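Proline iminopeptidase-related protein (PDB 2YYS) is of unknown function but belongs to the peptidase S33 family of alpha/beta hydrolases and may act as a peptidase. Local coordinates at residues Leu124-Val129 with Gly230-Tyr235; Leu221-Gly226 with Ala245-Leu250; Glu18-Val23 with Val55-Gln60. All coordinates share one frame; numbering follows the deposited sequence.

In the fold
All three contacts reach one eight-stranded mixed sheet. Contacts 1 and 2 meet at neighbouring strands 119-125 and 221-226, and the loop 230-235 of contact 1 follows the latter. Their centres are about 10 Å apart, and Ala126 N probably hydrogen-bonds to Leu224 O. Contact 3 lies across the chain centre from contact 1, about 24 Å away between centres. Contacts 1 and 3 are buried, while contact 2, at the outermost strand 247-250, is partly buried. Contact 1 joins the end of a strand and a loop through side-chain hydroxyls, an indole and a water. Contact 2 is a parallel strand pair held by backbone hydrogen bonds and apolar side chains. Contact 3 is antiparallel, and its acidic side chains reach arginines outside it.

Contact 1. Residues Leu124-Val129 with Gly230-Tyr235; sequences LLAPWV and GTSYPY
The Trp128 indole meets Thr231 at its edge, with OG1 near the ring plane and Ser232 CB farther along the same edge. The His255 ring packs against the indole at a shallow tilt. The Tyr235 ring takes Val129 CG2 at its edge, 3.8 Å from CE2, and the oxygen of a bridging water also lies in its plane. Trp133 meets this ring too. Trp128 NE1 donates to Thr231 OG1 over 2.9 Å, but the bond is bent, with 139° at the hydrogen. The same hydroxyl is hydrogen-bonded to Asp229, so a single oxygen joins the indole to the acid. Segment 124-129 leaves strand 119-125, and segment 230-235 follows strand 221-226. In the alpha/beta hydrolase fold the loop after this latter strand usually carries the acid of the catalytic triad. An alanine in place of Trp128 would remove the indole with its bond to Thr231 OG1, and would probably loosen the packing of His255, Phe167 and Met171 around it. Ser232 holds OG anti to the backbone N (chi1 -172°), which aims it at the other segment. OG donates to Pro127 O over 2.8 Å, from 29° above the carbonyl plane. It is one of two donors that grip this buried carbonyl. The other is the water, 2.8 Å from Pro127 O, which also donates to Ser232 O at 2.9 Å.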
ATOM      1  N   LEU A 124       5.108  -2.930  -5.955  1.00 15.59           N
ATOM      2  CA  LEU A 124       4.565  -1.696  -5.413  1.00 15.83           C
ATOM      3  C   LEU A 124       3.468  -1.161  -6.332  1.00 16.11           C
ATOM      4  O   LEU A 124       3.727  -0.737  -7.465  1.00 16.37           O
ATOM      5  CB  LEU A 124       5.676  -0.658  -5.269  1.00 15.97           C
ATOM      6  CG  LEU A 124       7.000  -1.124  -4.649  1.00 16.54           C
ATOM      7  CD1 LEU A 124       8.021   0.033  -4.583  1.00 16.44           C
ATOM      8  CD2 LEU A 124       6.777  -1.695  -3.271  1.00 14.86           C
ATOM      9  N   LEU A 125       2.236  -1.202  -5.841  1.00 16.26           N
ATOM     10  CA  LEU A 125       1.101  -0.652  -6.556  1.00 15.83           C
ATOM     11  C   LEU A 125       0.850   0.756  -6.071  1.00 15.43           C
ATOM     12  O   LEU A 125       0.638   0.976  -4.877  1.00 14.95           O
ATOM     13  CB  LEU A 125      -0.141  -1.506  -6.319  1.00 15.89           C
ATOM     14  CG  LEU A 125       0.021  -3.014  -6.503  1.00 16.15           C
ATOM     15  CD1 LEU A 125      -1.250  -3.726  -6.073  1.00 17.77           C
ATOM     16  CD2 LEU A 125       0.357  -3.362  -7.930  1.00 17.05           C
ATOM     17  N   ALA A 126       0.837   1.711  -6.992  1.00 15.56           N
ATOM     18  CA  ALA A 126       0.499   3.084  -6.648  1.00 15.86           C
ATOM     19  C   ALA A 126       1.265   3.560  -5.411  1.00 16.10           C
ATOM     20  O   ALA A 126       0.678   4.017  -4.436  1.00 15.74           O
ATOM     21  CB  ALA A 126      -0.985   3.182  -6.407  1.00 16.26           C
ATOM     22  N   PRO A 127       2.583   3.474  -5.451  1.00 16.38           N
ATOM     23  CA  PRO A 127       3.380   3.783  -4.262  1.00 16.84           C
ATOM     24  C   PRO A 127       3.249   5.245  -3.843  1.00 16.99           C
ATOM     25  O   PRO A 127       3.187   6.140  -4.703  1.00 17.02           O
ATOM     26  CB  PRO A 127       4.805   3.478  -4.716  1.00 16.99           C
ATOM     27  CG  PRO A 127       4.752   3.725  -6.221  1.00 16.57           C
ATOM     28  CD  PRO A 127       3.421   3.153  -6.618  1.00 16.41           C
ATOM     29  N   TRP A 128       3.163   5.456  -2.531  1.00 17.16           N
ATOM     30  CA  TRP A 128       3.288   6.772  -1.904  1.00 17.59           C
ATOM     31  C   TRP A 128       4.607   6.776  -1.134  1.00 18.17           C
ATOM     32  O   TRP A 128       4.801   5.963  -0.226  1.00 18.16           O
ATOM     33  CB  TRP A 128       2.160   7.053  -0.894  1.00 17.47           C
ATOM     34  CG  TRP A 128       0.768   7.169  -1.448  1.00 17.60           C
ATOM     35  CD1 TRP A 128       0.371   6.970  -2.738  1.00 17.34           C
ATOM     36  CD2 TRP A 128      -0.417   7.517  -0.716  1.00 17.19           C
ATOM     37  NE1 TRP A 128      -0.983   7.159  -2.848  1.00 17.87           N
ATOM     38  CE2 TRP A 128      -1.493   7.494  -1.624  1.00 16.99           C
ATOM     39  CE3 TRP A 128      -0.680   7.837   0.620  1.00 16.70           C
ATOM     40  CZ2 TRP A 128      -2.799   7.784  -1.245  1.00 18.06           C
ATOM     41  CZ3 TRP A 128      -1.978   8.123   0.998  1.00 17.38           C
ATOM     42  CH2 TRP A 128      -3.022   8.097   0.067  1.00 18.17           C
ATOM     43  N   VAL A 129       5.507   7.685  -1.490  1.00 18.34           N
ATOM     44  CA  VAL A 129       6.754   7.829  -0.757  1.00 18.83           C
ATOM     45  C   VAL A 129       7.074   9.260  -0.334  1.00 18.48           C
ATOM     46  O   VAL A 129       7.839   9.463   0.594  1.00 18.63           O
ATOM     47  CB  VAL A 129       7.946   7.291  -1.566  1.00 19.39           C
ATOM     48  CG1 VAL A 129       7.755   5.814  -1.905  1.00 19.69           C
ATOM     49  CG2 VAL A 129       8.160   8.095  -2.824  1.00 20.46           C
ATOM     50  N   GLY A 230      -3.683  10.625  -9.265  1.00 17.28           N
ATOM     51  CA  GLY A 230      -3.098  11.857  -8.779  1.00 17.35           C
ATOM     52  C   GLY A 230      -2.462  11.790  -7.393  1.00 17.20           C
ATOM     53  O   GLY A 230      -1.877  12.784  -6.969  1.00 17.83           O
ATOM     54  N   THR A 231      -2.580  10.656  -6.693  1.00 17.05           N
ATOM     55  CA  THR A 231      -1.874  10.436  -5.427  1.00 16.61           C
ATOM     56  C   THR A 231      -0.512   9.769  -5.573  1.00 16.87           C
ATOM     57  O   THR A 231       0.224   9.673  -4.594  1.00 17.52           O
ATOM     58  CB  THR A 231      -2.703   9.583  -4.439  1.00 16.59           C
ATOM     59  OG1 THR A 231      -2.771   8.220  -4.880  1.00 14.76           O
ATOM     60  CG2 THR A 231      -4.135  10.047  -4.348  1.00 17.03           C
ATOM     61  N   SER A 232      -0.179   9.302  -6.773  1.00 16.89           N
ATOM     62  CA  SER A 232       1.043   8.524  -7.001  1.00 16.73           C
ATOM     63  C   SER A 232       1.819   8.920  -8.261  1.00 16.83           C
ATOM     64  O   SER A 232       3.035   8.947  -8.228  1.00 16.44           O
ATOM     65  CB  SER A 232       0.701   7.034  -7.104  1.00 16.72           C
ATOM     66  OG  SER A 232       1.872   6.232  -7.131  1.00 16.33           O
ATOM     67  N   TYR A 233       1.113   9.178  -9.365  1.00 16.88           N
ATOM     68  CA  TYR A 233       1.727   9.479 -10.659  1.00 17.14           C
ATOM     69  C   TYR A 233       1.630  10.978 -10.942  1.00 17.45           C
ATOM     70  O   TYR A 233       0.580  11.577 -10.678  1.00 18.26           O
ATOM     71  CB  TYR A 233       1.046   8.674 -11.792  1.00 17.13           C
ATOM     72  CG  TYR A 233       1.852   8.693 -13.071  1.00 17.53           C
ATOM     73  CD1 TYR A 233       2.954   7.865 -13.224  1.00 18.34           C
ATOM     74  CD2 TYR A 233       1.562   9.592 -14.094  1.00 18.08           C
ATOM     75  CE1 TYR A 233       3.739   7.919 -14.365  1.00 18.83           C
ATOM     76  CE2 TYR A 233       2.340   9.640 -15.252  1.00 18.88           C
ATOM     77  CZ  TYR A 233       3.429   8.803 -15.371  1.00 19.26           C
ATOM     78  OH  TYR A 233       4.224   8.834 -16.486  1.00 20.17           O
ATOM     79  N   PRO A 234       2.663  11.611 -11.508  1.00 17.27           N
ATOM     80  CA  PRO A 234       3.896  10.985 -12.009  1.00 17.25           C
ATOM     81  C   PRO A 234       5.061  10.777 -11.030  1.00 17.42           C
ATOM     82  O   PRO A 234       6.117  10.368 -11.505  1.00 16.61           O
ATOM     83  CB  PRO A 234       4.350  11.971 -13.101  1.00 17.05           C
ATOM     84  CG  PRO A 234       3.875  13.314 -12.625  1.00 16.82           C
ATOM     85  CD  PRO A 234       2.643  13.060 -11.786  1.00 17.14           C
ATOM     86  N   TYR A 235       4.900  11.016  -9.732  1.00 17.94           N
ATOM     87  CA  TYR A 235       6.028  10.828  -8.819  1.00 18.06           C
ATOM     88  C   TYR A 235       6.560   9.392  -8.812  1.00 18.37           C
ATOM     89  O   TYR A 235       7.734   9.176  -8.537  1.00 18.72           O
ATOM     90  CB  TYR A 235       5.694  11.280  -7.396  1.00 17.83           C
ATOM     91  CG  TYR A 235       6.946  11.629  -6.643  1.00 18.28           C
ATOM     92  CD1 TYR A 235       7.519  12.884  -6.757  1.00 18.92           C
ATOM     93  CD2 TYR A 235       7.590  10.678  -5.857  1.00 18.88           C
ATOM     94  CE1 TYR A 235       8.699  13.198  -6.089  1.00 19.92           C
ATOM     95  CE2 TYR A 235       8.751  10.970  -5.196  1.00 18.21           C
ATOM     96  CZ  TYR A 235       9.308  12.229  -5.305  1.00 19.25           C
ATOM     97  OH  TYR A 235      10.477  12.497  -4.638  1.00 18.84           O
TER
HETATM   98  O   HOH W   1       4.715   8.147  -6.025  1.00 13.71           O

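Contact 2. Residues Leu221-Gly226 with Ala245-Leu250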
ATOM      1  N   LEU A 221      11.883  -6.041  -8.123  1.00 21.43           N
ATOM      2  CA  LEU A 221      10.994  -4.989  -7.664  1.00 22.47           C
ATOM      3  C   LEU A 221      10.273  -4.442  -8.901  1.00 22.45           C
ATOM      4  O   LEU A 221      10.906  -4.208  -9.933  1.00 22.76           O
ATOM      5  CB  LEU A 221      11.838  -3.904  -6.990  1.00 22.72           C
ATOM      6  CG  LEU A 221      11.311  -3.032  -5.852  1.00 26.11           C
ATOM      7  CD1 LEU A 221      10.692  -3.831  -4.768  1.00 28.52           C
ATOM      8  CD2 LEU A 221      12.462  -2.231  -5.262  1.00 27.86           C
ATOM      9  N   TYR A 222       8.965  -4.243  -8.802  1.00 22.16           N
ATOM     10  CA  TYR A 222       8.161  -3.738  -9.911  1.00 22.62           C
ATOM     11  C   TYR A 222       7.248  -2.635  -9.398  1.00 21.30           C
ATOM     12  O   TYR A 222       6.732  -2.719  -8.286  1.00 21.22           O
ATOM     13  CB  TYR A 222       7.286  -4.858 -10.488  1.00 23.57           C
ATOM     14  CG  TYR A 222       7.569  -5.244 -11.921  1.00 28.81           C
ATOM     15  CD1 TYR A 222       8.732  -5.934 -12.245  1.00 34.39           C
ATOM     16  CD2 TYR A 222       6.662  -4.937 -12.954  1.00 34.05           C
ATOM     17  CE1 TYR A 222       9.006  -6.313 -13.560  1.00 37.65           C
ATOM     18  CE2 TYR A 222       6.924  -5.307 -14.288  1.00 36.38           C
ATOM     19  CZ  TYR A 222       8.106  -5.999 -14.584  1.00 38.80           C
ATOM     20  OH  TYR A 222       8.407  -6.391 -15.882  1.00 41.92           O
ATOM     21  N   VAL A 223       7.036  -1.624 -10.224  1.00 19.54           N
ATOM     22  CA  VAL A 223       6.118  -0.550  -9.922  1.00 18.43           C
ATOM     23  C   VAL A 223       4.996  -0.576 -10.957  1.00 18.30           C
ATOM     24  O   VAL A 223       5.250  -0.566 -12.157  1.00 16.64           O
ATOM     25  CB  VAL A 223       6.812   0.824  -9.942  1.00 18.13           C
ATOM     26  CG1 VAL A 223       5.803   1.929  -9.712  1.00 17.86           C
ATOM     27  CG2 VAL A 223       7.930   0.886  -8.889  1.00 17.96           C
ATOM     28  N   LEU A 224       3.766  -0.633 -10.462  1.00 18.28           N
ATOM     29  CA  LEU A 224       2.554  -0.550 -11.274  1.00 19.31           C
ATOM     30  C   LEU A 224       1.747   0.614 -10.760  1.00 18.45           C
ATOM     31  O   LEU A 224       1.496   0.710  -9.560  1.00 18.07           O
ATOM     32  CB  LEU A 224       1.693  -1.804 -11.118  1.00 19.92           C
ATOM     33  CG  LEU A 224       1.914  -3.009 -12.018  1.00 23.65           C
ATOM     34  CD1 LEU A 224       3.299  -3.551 -11.868  1.00 26.41           C
ATOM     35  CD2 LEU A 224       0.886  -4.091 -11.680  1.00 25.56           C
ATOM     36  N   VAL A 225       1.314   1.484 -11.658  1.00 18.15           N
ATOM     37  CA  VAL A 225       0.608   2.689 -11.254  1.00 18.04           C
ATOM     38  C   VAL A 225      -0.348   3.161 -12.346  1.00 18.05           C
ATOM     39  O   VAL A 225      -0.133   2.919 -13.527  1.00 17.85           O
ATOM     40  CB  VAL A 225       1.632   3.795 -10.885  1.00 17.97           C
ATOM     41  CG1 VAL A 225       2.424   4.238 -12.111  1.00 18.99           C
ATOM     42  CG2 VAL A 225       0.958   4.981 -10.208  1.00 17.82           C
ATOM     43  N   GLY A 226      -1.406   3.849 -11.945  1.00 18.33           N
ATOM     44  CA  GLY A 226      -2.366   4.379 -12.900  1.00 18.61           C
ATOM     45  C   GLY A 226      -1.894   5.731 -13.380  1.00 18.51           C
ATOM     46  O   GLY A 226      -1.469   6.556 -12.587  1.00 17.93           O
ATOM     47  N   ALA A 245      13.720  -0.075 -10.936  1.00 19.97           N
ATOM     48  CA  ALA A 245      12.654  -1.047 -11.092  1.00 19.99           C
ATOM     49  C   ALA A 245      11.856  -0.749 -12.359  1.00 19.62           C
ATOM     50  O   ALA A 245      11.565   0.402 -12.650  1.00 19.33           O
ATOM     51  CB  ALA A 245      11.740  -0.964  -9.897  1.00 20.36           C
ATOM     52  N   PRO A 246      11.473  -1.771 -13.108  1.00 19.67           N
ATOM     53  CA  PRO A 246      10.513  -1.548 -14.186  1.00 19.49           C
ATOM     54  C   PRO A 246       9.226  -0.901 -13.653  1.00 19.33           C
ATOM     55  O   PRO A 246       8.780  -1.165 -12.527  1.00 18.05           O
ATOM     56  CB  PRO A 246      10.255  -2.951 -14.730  1.00 19.83           C
ATOM     57  CG  PRO A 246      11.476  -3.744 -14.324  1.00 20.43           C
ATOM     58  CD  PRO A 246      11.913  -3.174 -13.024  1.00 19.49           C
ATOM     59  N   ILE A 247       8.669  -0.013 -14.460  1.00 19.58           N
ATOM     60  CA  ILE A 247       7.411   0.642 -14.149  1.00 20.05           C
ATOM     61  C   ILE A 247       6.447   0.404 -15.300  1.00 20.64           C
ATOM     62  O   ILE A 247       6.846   0.444 -16.461  1.00 20.34           O
ATOM     63  CB  ILE A 247       7.605   2.159 -13.890  1.00 20.06           C
ATOM     64  CG1 ILE A 247       6.274   2.783 -13.471  1.00 19.41           C
ATOM     65  CG2 ILE A 247       8.248   2.891 -15.118  1.00 20.33           C
ATOM     66  CD1 ILE A 247       6.391   4.164 -12.893  1.00 20.36           C
ATOM     67  N   ARG A 248       5.191   0.128 -14.957  1.00 21.16           N
ATOM     68  CA  ARG A 248       4.103   0.041 -15.917  1.00 21.79           C
ATOM     69  C   ARG A 248       3.046   1.041 -15.489  1.00 21.22           C
ATOM     70  O   ARG A 248       2.561   0.996 -14.360  1.00 21.44           O
ATOM     71  CB  ARG A 248       3.498  -1.364 -15.942  1.00 22.51           C
ATOM     72  CG  ARG A 248       4.474  -2.476 -16.340  1.00 25.41           C
ATOM     73  CD  ARG A 248       4.971  -2.384 -17.776  1.00 28.61           C
ATOM     74  NE  ARG A 248       6.017  -3.374 -18.061  1.00 30.87           N
ATOM     75  CZ  ARG A 248       7.335  -3.136 -18.105  1.00 31.49           C
ATOM     76  NH1 ARG A 248       7.840  -1.928 -17.858  1.00 30.18           N
ATOM     77  NH2 ARG A 248       8.164  -4.137 -18.385  1.00 32.89           N
ATOM     78  N   VAL A 249       2.715   1.945 -16.403  1.00 20.70           N
ATOM     79  CA  VAL A 249       1.742   3.008 -16.196  1.00 20.48           C
ATOM     80  C   VAL A 249       0.489   2.667 -17.016  1.00 20.60           C
ATOM     81  O   VAL A 249       0.547   2.611 -18.233  1.00 20.03           O
ATOM     82  CB  VAL A 249       2.326   4.368 -16.645  1.00 20.15           C
ATOM     83  CG1 VAL A 249       1.389   5.502 -16.305  1.00 20.70           C
ATOM     84  CG2 VAL A 249       3.697   4.607 -15.989  1.00 19.69           C
ATOM     85  N   LEU A 250      -0.631   2.417 -16.346  1.00 20.92           N
ATOM     86  CA  LEU A 250      -1.846   1.979 -17.024  1.00 21.28           C
ATOM     87  C   LEU A 250      -2.653   3.199 -17.428  1.00 21.44           C
ATOM     88  O   LEU A 250      -3.024   3.993 -16.573  1.00 20.51           O
ATOM     89  CB  LEU A 250      -2.701   1.077 -16.122  1.00 21.33           C
ATOM     90  CG  LEU A 250      -2.013  -0.130 -15.472  1.00 22.50           C
ATOM     91  CD1 LEU A 250      -3.034  -1.093 -14.872  1.00 23.61           C
ATOM     92  CD2 LEU A 250      -1.121  -0.856 -16.457  1.00 23.36           C
TER
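Four backbone hydrogen bonds join the parallel strands 221-226 and 247-250. Val223 N donates to Pro246 O at 2.9 Å, and Arg248 N to Val223 O at 2.9 Å. Farther along, Val225 N reaches Arg248 O at 3.0 Å and Leu250 N reaches Val225 O at 2.9 Å. All are fairly straight. Between them, Ile247 CA and Val249 CA make CA-H...O contacts to the carbonyls of Val223 and Val225.

Apolar contacts line the face of Val223, Val225, Ile247 and Val249. Val223 and Ile247 run alongside each other in the same direction, their CG1 atoms 3.9 Å apart. Ile247 CD1 also reaches Val225 CG1.

One CH-pi contact is made: Pro246 CB sits over a face of the Tyr222 ring, 3.9 Å from its centroid.

The Arg248 guanidinium has the Tyr222 ring over one face, the planes 72° apart. NH2 is close to Tyr222 OH without a hydrogen bond. The chain bends at chi2 (-66°), NH1 donates back to Ile247 O of its own strand, and Glu271 holds NE in a salt bridge.

The pair closes a beta-alpha-beta crossover through helix 236-243, which packs on Val225 and Ile247. Helix 262-274 covers Tyr222, Leu224 and Leu250. Strand 119-125 flanks strand 221-226, and strand 247-250 is outermost.

Contact 3. Residues Glu18-Val23 with Val55-Gln60; sequences EDVGPV and VVYFDQ
Strands 14-20 and 54-58 are tightest where Glu18 to Val20 face Val55 to Tyr57. Two antiparallel hydrogen-bonded pairs close this part. Glu18 N donates to Tyr57 O at 2.8 Å in an almost straight bond (176°), and Tyr57 N returns to Glu18 O at 2.9 Å. Val20 N reaches Val55 O at 2.9 Å, and Val55 N reaches Val20 O at 2.7 Å. Val20 CG2 comes to the Tyr57 ring edge, 4.2 Å from CD2. Within strand 54-58, Val55 CG1 lies over one face of that ring, toward the rim.

Asp19 and Val56, a non-hydrogen-bonded pair on the other face, bury less against the facing strand. Their side chains touch once, Asp19 OD1 on the methyl Val56 CG2 at 4.2 Å. After Val20 the chain turns off at Gly21, whose backbone angles would jam a CB against the carbonyl O of Val20, so glycine is needed. Pro22 and Val23 then run into solvent.

Both acids are buried and send their charges to partners outside the two strands. Glu18 pairs with Arg43 and is hydrogen-bonded to Tyr16. Asp19 forms salt bridges with Arg2 and Arg54. These arginines would be expected to keep both carboxylates ionised in this antiparallel part of the alpha/beta hydrolase sheet.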
ATOM      1  N   GLU A  18      -5.765 -12.931   7.168  1.00 17.76           N
ATOM      2  CA  GLU A  18      -6.342 -13.919   6.258  1.00 18.24           C
ATOM      3  C   GLU A  18      -5.186 -14.585   5.523  1.00 18.06           C
ATOM      4  O   GLU A  18      -4.547 -13.990   4.651  1.00 17.65           O
ATOM      5  CB  GLU A  18      -7.307 -13.274   5.267  1.00 18.39           C
ATOM      6  CG  GLU A  18      -8.381 -12.413   5.924  1.00 19.57           C
ATOM      7  CD  GLU A  18      -9.268 -11.679   4.924  1.00 20.35           C
ATOM      8  OE1 GLU A  18      -8.844 -11.503   3.769  1.00 20.31           O
ATOM      9  OE2 GLU A  18     -10.391 -11.258   5.307  1.00 20.46           O
ATOM     10  N   ASP A  19      -4.916 -15.814   5.930  1.00 18.26           N
ATOM     11  CA  ASP A  19      -3.833 -16.630   5.442  1.00 18.60           C
ATOM     12  C   ASP A  19      -4.430 -17.592   4.425  1.00 19.24           C
ATOM     13  O   ASP A  19      -5.106 -18.558   4.782  1.00 19.05           O
ATOM     14  CB  ASP A  19      -3.228 -17.348   6.652  1.00 18.63           C
ATOM     15  CG  ASP A  19      -2.077 -18.252   6.304  1.00 19.04           C
ATOM     16  OD1 ASP A  19      -1.670 -18.350   5.126  1.00 17.76           O
ATOM     17  OD2 ASP A  19      -1.523 -18.929   7.191  1.00 20.99           O
ATOM     18  N   VAL A  20      -4.156 -17.335   3.153  1.00 20.14           N
ATOM     19  CA  VAL A  20      -4.898 -17.939   2.049  1.00 21.36           C
ATOM     20  C   VAL A  20      -3.987 -18.666   1.069  1.00 22.07           C
ATOM     21  O   VAL A  20      -2.924 -18.164   0.732  1.00 22.52           O
ATOM     22  CB  VAL A  20      -5.654 -16.825   1.299  1.00 21.71           C
ATOM     23  CG1 VAL A  20      -6.372 -17.344   0.106  1.00 22.76           C
ATOM     24  CG2 VAL A  20      -6.650 -16.153   2.248  1.00 21.82           C
ATOM     25  N   GLY A  21      -4.421 -19.826   0.581  1.00 22.40           N
ATOM     26  CA  GLY A  21      -3.656 -20.587  -0.397  1.00 22.49           C
ATOM     27  C   GLY A  21      -2.815 -21.699   0.222  1.00 22.75           C
ATOM     28  O   GLY A  21      -2.792 -21.859   1.439  1.00 21.50           O
ATOM     29  N   PRO A  22      -2.138 -22.482  -0.622  1.00 23.67           N
ATOM     30  CA  PRO A  22      -1.368 -23.643  -0.154  1.00 24.21           C
ATOM     31  C   PRO A  22      -0.348 -23.257   0.915  1.00 24.47           C
ATOM     32  O   PRO A  22       0.407 -22.315   0.721  1.00 24.07           O
ATOM     33  CB  PRO A  22      -0.672 -24.177  -1.421  1.00 24.50           C
ATOM     34  CG  PRO A  22      -1.073 -23.317  -2.553  1.00 24.95           C
ATOM     35  CD  PRO A  22      -2.068 -22.297  -2.082  1.00 23.96           C
ATOM     36  N   VAL A  23      -0.343 -23.974   2.029  1.00 25.09           N
ATOM     37  CA  VAL A  23       0.490 -23.623   3.175  1.00 26.31           C
ATOM     38  C   VAL A  23       1.998 -23.689   2.869  1.00 26.89           C
ATOM     39  O   VAL A  23       2.790 -22.988   3.486  1.00 26.92           O
ATOM     40  CB  VAL A  23       0.143 -24.504   4.414  1.00 26.32           C
ATOM     41  CG1 VAL A  23       0.630 -25.961   4.248  1.00 27.47           C
ATOM     42  CG2 VAL A  23       0.700 -23.892   5.670  1.00 26.83           C
ATOM     43  N   VAL A  55      -0.893 -16.370   0.349  1.00 19.06           N
ATOM     44  CA  VAL A  55      -1.034 -14.937   0.489  1.00 18.66           C
ATOM     45  C   VAL A  55      -1.562 -14.596   1.886  1.00 18.00           C
ATOM     46  O   VAL A  55      -2.617 -15.078   2.315  1.00 17.28           O
ATOM     47  CB  VAL A  55      -1.982 -14.360  -0.564  1.00 18.52           C
ATOM     48  CG1 VAL A  55      -1.912 -12.850  -0.552  1.00 19.36           C
ATOM     49  CG2 VAL A  55      -1.645 -14.893  -1.928  1.00 19.11           C
ATOM     50  N   VAL A  56      -0.825 -13.737   2.570  1.00 17.14           N
ATOM     51  CA  VAL A  56      -1.188 -13.300   3.900  1.00 17.30           C
ATOM     52  C   VAL A  56      -1.696 -11.864   3.788  1.00 17.69           C
ATOM     53  O   VAL A  56      -0.903 -10.903   3.698  1.00 18.70           O
ATOM     54  CB  VAL A  56       0.025 -13.408   4.848  1.00 16.88           C
ATOM     55  CG1 VAL A  56      -0.358 -13.012   6.258  1.00 17.29           C
ATOM     56  CG2 VAL A  56       0.565 -14.810   4.829  1.00 15.88           C
ATOM     57  N   TYR A  57      -3.013 -11.729   3.709  1.00 17.56           N
ATOM     58  CA  TYR A  57      -3.650 -10.424   3.790  1.00 17.89           C
ATOM     59  C   TYR A  57      -3.800 -10.113   5.263  1.00 17.40           C
ATOM     60  O   TYR A  57      -4.205 -10.967   6.037  1.00 18.12           O
ATOM     61  CB  TYR A  57      -5.025 -10.402   3.102  1.00 17.99           C
ATOM     62  CG  TYR A  57      -5.044 -10.915   1.678  1.00 18.56           C
ATOM     63  CD1 TYR A  57      -4.823 -10.067   0.606  1.00 20.08           C
ATOM     64  CD2 TYR A  57      -5.308 -12.252   1.405  1.00 19.55           C
ATOM     65  CE1 TYR A  57      -4.852 -10.544  -0.707  1.00 19.40           C
ATOM     66  CE2 TYR A  57      -5.339 -12.733   0.111  1.00 19.14           C
ATOM     67  CZ  TYR A  57      -5.111 -11.875  -0.944  1.00 20.83           C
ATOM     68  OH  TYR A  57      -5.133 -12.371  -2.238  1.00 21.80           O
ATOM     69  N   PHE A  58      -3.422  -8.915   5.666  1.00 17.03           N
ATOM     70  CA  PHE A  58      -3.651  -8.506   7.036  1.00 16.39           C
ATOM     71  C   PHE A  58      -3.928  -7.030   7.158  1.00 16.37           C
ATOM     72  O   PHE A  58      -3.540  -6.229   6.295  1.00 16.63           O
ATOM     73  CB  PHE A  58      -2.504  -8.956   7.957  1.00 16.36           C
ATOM     74  CG  PHE A  58      -1.206  -8.222   7.758  1.00 15.18           C
ATOM     75  CD1 PHE A  58      -0.811  -7.245   8.652  1.00 13.48           C
ATOM     76  CD2 PHE A  58      -0.339  -8.572   6.731  1.00 15.39           C
ATOM     77  CE1 PHE A  58       0.391  -6.586   8.497  1.00 14.88           C
ATOM     78  CE2 PHE A  58       0.879  -7.913   6.567  1.00 14.57           C
ATOM     79  CZ  PHE A  58       1.247  -6.924   7.446  1.00 13.87           C
ATOM     80  N   ASP A  59      -4.647  -6.688   8.221  1.00 16.02           N
ATOM     81  CA  ASP A  59      -4.859  -5.315   8.580  1.00 16.65           C
ATOM     82  C   ASP A  59      -3.800  -4.959   9.615  1.00 17.25           C
ATOM     83  O   ASP A  59      -3.574  -5.699  10.571  1.00 17.51           O
ATOM     84  CB  ASP A  59      -6.252  -5.099   9.165  1.00 16.58           C
ATOM     85  CG  ASP A  59      -7.353  -5.261   8.151  1.00 16.68           C
ATOM     86  OD1 ASP A  59      -7.071  -5.596   6.975  1.00 16.43           O
ATOM     87  OD2 ASP A  59      -8.551  -5.075   8.459  1.00 16.43           O
ATOM     88  N   GLN A  60      -3.189  -3.803   9.429  1.00 17.71           N
ATOM     89  CA  GLN A  60      -2.087  -3.350  10.245  1.00 18.30           C
ATOM     90  C   GLN A  60      -2.574  -3.001  11.648  1.00 18.79           C
ATOM     91  O   GLN A  60      -3.786  -2.952  11.927  1.00 18.45           O
ATOM     92  CB  GLN A  60      -1.371  -2.174   9.566  1.00 18.36           C
ATOM     93  CG  GLN A  60      -0.520  -2.617   8.359  1.00 18.64           C
ATOM     94  CD  GLN A  60      -0.434  -1.574   7.247  1.00 19.75           C
ATOM     95  OE1 GLN A  60      -0.420  -0.376   7.522  1.00 21.18           O
ATOM     96  NE2 GLN A  60      -0.380  -2.029   5.993  1.00 18.69           N
TER